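Local coordinates for putative Xylose isomerase (PDB 3QXB), which binds iron and manganese ions in a xylose isomerase-like TIM barrel and may act as an isomerase, at residues Ile66-Arg71 with Ile120-Ala125; Asp60-Asp65 with Leu116-Asp121. All blocks are in the same frame, centred on the assembly; numbering follows the deposited sequence. Where two conformers were deposited one is given.

Contact 1: residues Ile66-Arg71 with Ile120-Ala125. With EDO (1,2-ethanediol), chain N; EDO (1,2-ethanediol), chain L.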
ATOM      1  N   ILE A  66      20.497   8.356   5.629  1.00 24.04           N
ATOM      2  CA  ILE A  66      21.020   8.369   6.996  1.00 25.00           C
ATOM      3  C   ILE A  66      19.953   7.890   7.969  1.00 23.64           C
ATOM      4  O   ILE A  66      20.191   6.957   8.742  1.00 22.19           O
ATOM      5  CB  ILE A  66      21.553   9.762   7.429  1.00 25.52           C
ATOM      6  CG1 ILE A  66      22.840  10.105   6.650  1.00 28.13           C
ATOM      7  CG2 ILE A  66      21.856   9.781   8.950  1.00 27.37           C
ATOM      8  CD1 ILE A  66      23.405  11.540   6.955  1.00 28.83           C
ATOM      9  N   GLU A  67      18.786   8.524   7.948  1.00 23.11           N
ATOM     10  CA  GLU A  67      17.700   8.109   8.847  1.00 22.13           C
ATOM     11  C   GLU A  67      17.184   6.719   8.488  1.00 20.43           C
ATOM     12  O   GLU A  67      16.925   5.891   9.363  1.00 19.86           O
ATOM     13  CB  GLU A  67      16.555   9.127   8.833  1.00 23.60           C
ATOM     14  CG  GLU A  67      16.966  10.517   9.326  1.00 27.09           C
ATOM     15  CD  GLU A  67      17.475  11.419   8.183  1.00 33.67           C
ATOM     16  OE1 GLU A  67      18.027  10.912   7.158  1.00 29.50           O
ATOM     17  OE2 GLU A  67      17.308  12.648   8.314  1.00 41.39           O
ATOM     18  N   ARG A  68      17.062   6.461   7.193  1.00 18.14           N
ATOM     19  CA  ARG A  68      16.594   5.185   6.710  1.00 18.87           C
ATOM     20  C   ARG A  68      17.512   4.090   7.225  1.00 18.05           C
ATOM     21  O   ARG A  68      17.015   3.140   7.783  1.00 19.89           O
ATOM     22  CB  ARG A  68      16.556   5.115   5.178  1.00 17.36           C
ATOM     23  CG  ARG A  68      16.073   3.777   4.634  1.00 17.63           C
ATOM     24  CD  ARG A  68      16.433   3.607   3.196  1.00 17.69           C
ATOM     25  NE  ARG A  68      17.861   3.477   3.021  1.00 17.47           N
ATOM     26  CZ  ARG A  68      18.551   3.745   1.910  1.00 21.42           C
ATOM     27  NH1 ARG A  68      17.953   4.169   0.816  1.00 21.04           N
ATOM     28  NH2 ARG A  68      19.862   3.534   1.895  1.00 21.96           N
ATOM     29  N   ASP A  69      18.831   4.195   7.006  1.00 18.83           N
ATOM     30  CA  ASP A  69      19.761   3.101   7.401  1.00 19.62           C
ATOM     31  C   ASP A  69      19.896   2.961   8.913  1.00 20.21           C
ATOM     32  O   ASP A  69      20.055   1.839   9.395  1.00 18.68           O
ATOM     33  CB  ASP A  69      21.170   3.210   6.776  1.00 19.12           C
ATOM     34  CG  ASP A  69      21.140   3.137   5.264  1.00 20.98           C
ATOM     35  OD1 ASP A  69      20.119   2.657   4.714  1.00 19.70           O
ATOM     36  OD2 ASP A  69      22.151   3.549   4.652  1.00 24.95           O
ATOM     37  N   ARG A  70      19.852   4.081   9.649  0.50 19.93           N
ATOM     38  CA  ARG A  70      19.857   4.036  11.110  0.50 20.81           C
ATOM     39  C   ARG A  70      18.748   3.095  11.582  0.50 19.91           C
ATOM     40  O   ARG A  70      18.991   2.229  12.390  0.50 20.10           O
ATOM     41  CB  ARG A  70      19.681   5.446  11.706  0.50 21.25           C
ATOM     42  CG  ARG A  70      19.779   5.562  13.246  0.50 23.88           C
ATOM     43  CD  ARG A  70      19.826   7.053  13.726  0.50 28.09           C
ATOM     44  NE  ARG A  70      21.191   7.584  13.737  0.50 31.51           N
ATOM     45  CZ  ARG A  70      21.517   8.856  13.518  0.50 35.14           C
ATOM     46  NH1 ARG A  70      20.574   9.768  13.292  0.50 34.75           N
ATOM     47  NH2 ARG A  70      22.793   9.226  13.536  0.50 36.21           N
ATOM     48  N   ARG A  71      17.533   3.254  11.055  1.00 20.07           N
ATOM     49  CA  ARG A  71      16.373   2.416  11.486  1.00 19.25           C
ATOM     50  C   ARG A  71      16.498   0.970  10.969  1.00 18.40           C
ATOM     51  O   ARG A  71      16.348   0.025  11.721  1.00 18.41           O
ATOM     52  CB  ARG A  71      15.037   3.077  11.053  1.00 19.47           C
ATOM     53  CG  ARG A  71      13.788   2.478  11.667  1.00 19.77           C
ATOM     54  CD  ARG A  71      13.843   2.486  13.175  1.00 21.80           C
ATOM     55  NE  ARG A  71      12.515   2.244  13.724  1.00 22.88           N
ATOM     56  CZ  ARG A  71      12.195   2.302  15.009  1.00 22.11           C
ATOM     57  NH1 ARG A  71      13.100   2.536  15.914  1.00 21.87           N
ATOM     58  NH2 ARG A  71      10.947   2.115  15.373  1.00 22.18           N
ATOM     59  N   ILE A 120      18.559  -2.027  -2.502  1.00 18.27           N
ATOM     60  CA  ILE A 120      19.841  -2.708  -2.410  1.00 17.21           C
ATOM     61  C   ILE A 120      20.780  -1.976  -1.414  1.00 18.28           C
ATOM     62  O   ILE A 120      21.423  -2.613  -0.586  1.00 19.15           O
ATOM     63  CB  ILE A 120      20.503  -2.785  -3.803  1.00 17.35           C
ATOM     64  CG1 ILE A 120      19.719  -3.767  -4.681  1.00 18.32           C
ATOM     65  CG2 ILE A 120      21.999  -3.096  -3.685  1.00 15.75           C
ATOM     66  CD1 ILE A 120      20.013  -3.697  -6.205  1.00 15.37           C
ATOM     67  N   ASP A 121      20.858  -0.649  -1.487  1.00 18.80           N
ATOM     68  CA  ASP A 121      21.657   0.121  -0.470  1.00 18.55           C
ATOM     69  C   ASP A 121      21.230  -0.189   0.968  1.00 17.57           C
ATOM     70  O   ASP A 121      22.041  -0.547   1.860  1.00 16.89           O
ATOM     71  CB  ASP A 121      21.583   1.611  -0.719  1.00 18.98           C
ATOM     72  CG  ASP A 121      22.290   2.041  -1.968  1.00 20.60           C
ATOM     73  OD1 ASP A 121      23.176   1.329  -2.499  1.00 19.38           O
ATOM     74  OD2 ASP A 121      21.941   3.110  -2.449  1.00 17.32           O
HETATM   75  N   MSE A 122      19.941  -0.094   1.205  1.00 16.48           N
HETATM   76  CA  MSE A 122      19.383  -0.446   2.543  1.00 16.71           C
HETATM   77  C   MSE A 122      19.660  -1.893   2.960  1.00 17.48           C
HETATM   78  O   MSE A 122      20.038  -2.230   4.131  1.00 17.51           O
HETATM   79  CB  MSE A 122      17.854  -0.186   2.490  1.00 16.62           C
HETATM   80  CG  MSE A 122      17.128  -0.248   3.850  1.00 17.09           C
HETATM   81 SE   MSE A 122      15.224  -0.007   3.509  0.75 12.36          SE
HETATM   82  CE  MSE A 122      14.795  -1.714   2.922  1.00 12.42           C
ATOM     83  N   THR A 123      19.508  -2.795   2.008  1.00 17.51           N
ATOM     84  CA  THR A 123      19.768  -4.219   2.314  1.00 17.23           C
ATOM     85  C   THR A 123      21.253  -4.448   2.665  1.00 18.30           C
ATOM     86  O   THR A 123      21.562  -5.186   3.608  1.00 18.95           O
ATOM     87  CB  THR A 123      19.312  -5.089   1.137  1.00 17.71           C
ATOM     88  OG1 THR A 123      17.914  -4.837   0.868  1.00 17.60           O
ATOM     89  CG2 THR A 123      19.571  -6.595   1.441  1.00 17.10           C
ATOM     90  N   ALA A 124      22.178  -3.832   1.926  1.00 18.71           N
ATOM     91  CA  ALA A 124      23.627  -3.951   2.222  1.00 19.26           C
ATOM     92  C   ALA A 124      23.938  -3.339   3.589  1.00 19.49           C
ATOM     93  O   ALA A 124      24.741  -3.850   4.340  1.00 19.29           O
ATOM     94  CB  ALA A 124      24.469  -3.213   1.147  1.00 19.70           C
ATOM     95  N   ALA A 125      23.279  -2.243   3.915  1.00 18.45           N
ATOM     96  CA  ALA A 125      23.503  -1.580   5.215  1.00 19.21           C
ATOM     97  C   ALA A 125      23.127  -2.509   6.354  1.00 20.13           C
ATOM     98  O   ALA A 125      23.823  -2.556   7.400  1.00 20.36           O
ATOM     99  CB  ALA A 125      22.708  -0.241   5.273  1.00 18.63           C
TER
HETATM  100  C1  EDO N 360      12.330   2.300  19.205  1.00 40.56           C
HETATM  101  O1  EDO N 360      13.541   3.030  19.004  1.00 43.67           O
HETATM  102  C2  EDO N 360      11.114   2.989  18.636  1.00 39.75           C
HETATM  103  O2  EDO N 360      10.130   2.029  18.211  1.00 33.80           O
HETATM  104  C1  EDO L 358      17.120   5.046  16.172  1.00 35.28           C
HETATM  105  O1  EDO L 358      15.909   5.837  16.212  1.00 37.07           O
HETATM  106  C2  EDO L 358      16.976   3.903  15.159  1.00 32.66           C
HETATM  107  O2  EDO L 358      15.985   2.995  15.684  1.00 31.17           O
HETATM  108  O   HOH W   1      20.178   4.640  -0.841  1.00 16.48           O
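Arg-68 crosses Met-122, a selenomethionine, at a slant, and the two bury over half of the surface of the contact. With CG anti to the backbone N (chi1 180°) and a bend at chi3, the arginine brings CD to 3.8 Å from Met-122 SE and sets one guanidinium face over Met-122 CB, which lies toward the rim of the group. Its edge is used by Asp-69, next in the same helix: Arg-68 NE and NH2 both donate to Asp-69 OD1, NE at 2.9 Å, a side-on salt bridge in the guanidinium plane and from one face of the carboxylate. Held in this way, the Asp-69 carboxylate rests on the methyl of Ala-125, with CG 3.7 Å from CB. A water accepts from Arg-68 NH1 and donates to Asp-121 OD2, while Tyr-166 takes OD1 of that aspartate. A leucine in place of Arg-68 would probably leave Asp-69 OD1 without its two donors, break the water bridge to Asp-121, and free the Asp-69 carboxylate to turn. The axes of the two short helical segments pass 9.5 Å apart at 42°, the arrangement of neighbouring outer helices of a TIM barrel, here 65-81 and 106-125.

Contact 2: residues Asp60-Asp65 with Leu116-Asp121; sequences DPWWPD and LKRAID
Arg-118 reaches from helix 106-125 into the loop 60-65 and binds it at three points. Arg-118 NH2 forms a salt bridge with Asp-65 OD1 at 2.6 Å; the hydrogen bond within it is weak, bent to 126° at the hydrogen, and the carboxylate and guanidinium planes stand 45° apart. Arg-118 NH2 also donates to Trp-63 O at 2.8 Å, an acceptor lying in the guanidinium plane although the nitrogen itself sits above the carbonyl plane. Arg-118 NE donates to Pro-61 O at 3.0 Å. A bend at chi3 (68°) brings NE to the loop, and chi4, near a right angle, swings NH2 toward Trp-63 O and Asp-65, while NH1 donates to a water that in turn donates to Asp-65 OD1. The water that bridges Arg-68 and Asp-121 lies over the centre of one face of the Arg-118 guanidinium.

The carbonyls so gripped belong to a type I beta turn, Asp-60 to Trp-63, within the beta-alpha loop that leads from barrel strand 51-55 to helix 65-81; Asp-60 OD1 braces it through an Asx turn, accepting from Trp-62 N. Pro-64 is the N-cap residue of that helix.

Farther out, the side chains of Trp-62 and Arg-118 cross at about a right angle although their flat groups are almost parallel, with Trp-62 CE3 3.7 Å from Arg-118 CD. Pro-61 packs on the helix surface, CG lying 3.9 Å from Ala-119 CB, and Tyr-56 touches both residues. The Trp-62 and Trp-63 rings meet Trp-63 and Trp-62 of the second subunit edge-to-face, respectively, at the dimer interface.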
ATOM      1  N   ASP A  60      11.109   2.633   4.253  1.00 17.35           N
ATOM      2  CA  ASP A  60      10.957   2.930   2.839  1.00 17.98           C
ATOM      3  C   ASP A  60      12.354   3.163   2.227  1.00 18.00           C
ATOM      4  O   ASP A  60      13.109   4.005   2.697  1.00 17.46           O
ATOM      5  CB  ASP A  60      10.102   4.205   2.664  1.00 18.01           C
ATOM      6  CG  ASP A  60       9.634   4.432   1.235  1.00 19.81           C
ATOM      7  OD1 ASP A  60      10.198   3.817   0.281  1.00 16.64           O
ATOM      8  OD2 ASP A  60       8.724   5.299   1.058  1.00 22.35           O
ATOM      9  N   PRO A  61      12.704   2.409   1.171  1.00 18.82           N
ATOM     10  CA  PRO A  61      13.954   2.619   0.422  1.00 17.91           C
ATOM     11  C   PRO A  61      14.141   4.080  -0.012  1.00 17.23           C
ATOM     12  O   PRO A  61      15.246   4.588  -0.039  1.00 18.51           O
ATOM     13  CB  PRO A  61      13.778   1.692  -0.802  1.00 18.22           C
ATOM     14  CG  PRO A  61      12.967   0.540  -0.294  1.00 17.96           C
ATOM     15  CD  PRO A  61      11.970   1.233   0.681  1.00 17.93           C
ATOM     16  N   TRP A  62      13.061   4.749  -0.344  1.00 17.43           N
ATOM     17  CA  TRP A  62      13.086   6.185  -0.709  1.00 17.45           C
ATOM     18  C   TRP A  62      13.490   7.158   0.416  1.00 18.02           C
ATOM     19  O   TRP A  62      13.901   8.288   0.153  1.00 20.21           O
ATOM     20  CB  TRP A  62      11.750   6.607  -1.294  1.00 17.52           C
ATOM     21  CG  TRP A  62      11.480   6.066  -2.642  1.00 17.35           C
ATOM     22  CD1 TRP A  62      10.533   5.174  -2.973  1.00 17.93           C
ATOM     23  CD2 TRP A  62      12.137   6.424  -3.851  1.00 16.33           C
ATOM     24  NE1 TRP A  62      10.567   4.914  -4.316  1.00 18.41           N
ATOM     25  CE2 TRP A  62      11.569   5.647  -4.876  1.00 19.70           C
ATOM     26  CE3 TRP A  62      13.211   7.266  -4.157  1.00 19.15           C
ATOM     27  CZ2 TRP A  62      11.985   5.740  -6.200  1.00 18.94           C
ATOM     28  CZ3 TRP A  62      13.639   7.339  -5.460  1.00 17.76           C
ATOM     29  CH2 TRP A  62      13.022   6.612  -6.460  1.00 16.52           C
ATOM     30  N   TRP A  63      13.356   6.764   1.666  1.00 18.79           N
ATOM     31  CA  TRP A  63      13.736   7.662   2.778  1.00 19.65           C
ATOM     32  C   TRP A  63      15.206   8.096   2.668  1.00 19.84           C
ATOM     33  O   TRP A  63      16.013   7.336   2.162  1.00 19.50           O
ATOM     34  CB  TRP A  63      13.520   6.976   4.113  1.00 18.87           C
ATOM     35  CG  TRP A  63      12.098   6.797   4.522  1.00 20.70           C
ATOM     36  CD1 TRP A  63      10.965   7.340   3.937  1.00 20.53           C
ATOM     37  CD2 TRP A  63      11.644   6.033   5.634  1.00 16.89           C
ATOM     38  NE1 TRP A  63       9.848   6.922   4.620  1.00 17.16           N
ATOM     39  CE2 TRP A  63      10.243   6.147   5.679  1.00 19.68           C
ATOM     40  CE3 TRP A  63      12.293   5.282   6.623  1.00 17.35           C
ATOM     41  CZ2 TRP A  63       9.479   5.524   6.675  1.00 18.11           C
ATOM     42  CZ3 TRP A  63      11.538   4.681   7.606  1.00 18.98           C
ATOM     43  CH2 TRP A  63      10.147   4.753   7.596  1.00 20.31           C
ATOM     44  N   PRO A  64      15.563   9.287   3.161  1.00 21.63           N
ATOM     45  CA  PRO A  64      16.966   9.685   3.136  1.00 22.31           C
ATOM     46  C   PRO A  64      17.835   8.653   3.829  1.00 22.39           C
ATOM     47  O   PRO A  64      17.422   8.052   4.842  1.00 20.54           O
ATOM     48  CB  PRO A  64      16.986  11.049   3.848  1.00 23.35           C
ATOM     49  CG  PRO A  64      15.624  11.555   3.729  1.00 24.82           C
ATOM     50  CD  PRO A  64      14.689  10.391   3.603  1.00 22.87           C
ATOM     51  N   ASP A  65      18.981   8.403   3.208  1.00 22.70           N
ATOM     52  CA  ASP A  65      19.853   7.293   3.550  1.00 24.55           C
ATOM     53  C   ASP A  65      20.165   7.225   5.039  1.00 23.60           C
ATOM     54  O   ASP A  65      20.131   6.157   5.628  1.00 24.29           O
ATOM     55  CB  ASP A  65      21.206   7.424   2.820  1.00 26.68           C
ATOM     56  CG  ASP A  65      21.081   7.302   1.326  1.00 32.50           C
ATOM     57  OD1 ASP A  65      19.956   7.477   0.805  1.00 42.90           O
ATOM     58  OD2 ASP A  65      22.102   7.064   0.657  1.00 41.30           O
ATOM     59  N   LEU A 116      14.747   0.120  -6.568  1.00 16.92           N
ATOM     60  CA  LEU A 116      15.485  -1.086  -6.243  1.00 16.95           C
ATOM     61  C   LEU A 116      16.963  -0.852  -5.876  1.00 16.31           C
ATOM     62  O   LEU A 116      17.493  -1.534  -4.981  1.00 16.81           O
ATOM     63  CB  LEU A 116      15.352  -2.092  -7.392  1.00 16.74           C
ATOM     64  CG  LEU A 116      15.906  -3.511  -7.239  1.00 15.41           C
ATOM     65  CD1 LEU A 116      15.574  -4.137  -5.884  1.00 14.07           C
ATOM     66  CD2 LEU A 116      15.414  -4.358  -8.390  1.00 15.77           C
ATOM     67  N   LYS A 117      17.627   0.071  -6.579  1.00 16.78           N
ATOM     68  CA  LYS A 117      18.969   0.507  -6.225  1.00 16.72           C
ATOM     69  C   LYS A 117      19.019   0.958  -4.765  1.00 16.81           C
ATOM     70  O   LYS A 117      19.903   0.545  -4.014  1.00 16.66           O
ATOM     71  CB  LYS A 117      19.443   1.624  -7.140  1.00 17.70           C
ATOM     72  CG  LYS A 117      20.840   2.201  -6.862  1.00 16.67           C
ATOM     73  CD  LYS A 117      20.818   3.260  -5.761  1.00 16.73           C
ATOM     74  CE  LYS A 117      22.116   4.031  -5.716  1.00 19.03           C
ATOM     75  NZ  LYS A 117      22.200   4.880  -4.519  1.00 17.12           N
ATOM     76  N   ARG A 118      18.051   1.757  -4.354  1.00 18.06           N
ATOM     77  CA  ARG A 118      17.999   2.223  -2.972  1.00 17.75           C
ATOM     78  C   ARG A 118      17.688   1.089  -2.002  1.00 17.26           C
ATOM     79  O   ARG A 118      18.267   1.037  -0.903  1.00 17.68           O
ATOM     80  CB  ARG A 118      17.002   3.376  -2.852  1.00 17.72           C
ATOM     81  CG  ARG A 118      17.500   4.637  -3.561  1.00 16.12           C
ATOM     82  CD  ARG A 118      16.592   5.865  -3.373  1.00 18.98           C
ATOM     83  NE  ARG A 118      16.644   6.314  -1.984  1.00 19.47           N
ATOM     84  CZ  ARG A 118      17.587   7.098  -1.464  1.00 20.09           C
ATOM     85  NH1 ARG A 118      18.574   7.585  -2.219  1.00 21.01           N
ATOM     86  NH2 ARG A 118      17.522   7.440  -0.183  1.00 18.26           N
ATOM     87  N   ALA A 119      16.789   0.186  -2.396  1.00 16.50           N
ATOM     88  CA  ALA A 119      16.535  -1.023  -1.593  1.00 16.85           C
ATOM     89  C   ALA A 119      17.785  -1.886  -1.437  1.00 17.65           C
ATOM     90  O   ALA A 119      18.041  -2.441  -0.363  1.00 18.25           O
ATOM     91  CB  ALA A 119      15.388  -1.864  -2.207  1.00 15.54           C
ATOM     92  N   ILE A 120      18.559  -2.027  -2.502  1.00 18.27           N
ATOM     93  CA  ILE A 120      19.841  -2.708  -2.410  1.00 17.21           C
ATOM     94  C   ILE A 120      20.780  -1.976  -1.414  1.00 18.28           C
ATOM     95  O   ILE A 120      21.423  -2.613  -0.586  1.00 19.15           O
ATOM     96  CB  ILE A 120      20.503  -2.785  -3.803  1.00 17.35           C
ATOM     97  CG1 ILE A 120      19.719  -3.767  -4.681  1.00 18.32           C
ATOM     98  CG2 ILE A 120      21.999  -3.096  -3.685  1.00 15.75           C
ATOM     99  CD1 ILE A 120      20.013  -3.697  -6.205  1.00 15.37           C
ATOM    100  N   ASP A 121      20.858  -0.649  -1.487  1.00 18.80           N
ATOM    101  CA  ASP A 121      21.657   0.121  -0.470  1.00 18.55           C
ATOM    102  C   ASP A 121      21.230  -0.189   0.968  1.00 17.57           C
ATOM    103  O   ASP A 121      22.041  -0.547   1.860  1.00 16.89           O
ATOM    104  CB  ASP A 121      21.583   1.611  -0.719  1.00 18.98           C
ATOM    105  CG  ASP A 121      22.290   2.041  -1.968  1.00 20.60           C
ATOM    106  OD1 ASP A 121      23.176   1.329  -2.499  1.00 19.38           O
ATOM    107  OD2 ASP A 121      21.941   3.110  -2.449  1.00 17.32           O
TER
HETATM  108  O   HOH W   1      20.178   4.640  -0.841  1.00 16.48           O
HETATM  109  O   HOH W   2      20.709   9.455  -1.607  1.00 32.51           O

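Contacts 1 and 2 are consecutive parts of one interface, their centres 7 Å apart: residues 60-71 run from the loop into helix 65-81, and helix 106-125 lines both, with Ile-120 and Asp-121 common to the two. Arg-68 of contact 1 joins them directly, its NH1 lying 2.9 Å from Pro-61 O of contact 2 in a probable hydrogen bond. That places Arg-68 NH1 3.4 Å from Arg-118 NH2, a pair of like charges that Asp-65, Asp-69 and Asp-121 nearby probably offset. Both contacts reach the second subunit, and both lie away from the two metal sites, whose ligands include Glu-178, Asp-213 and His-216.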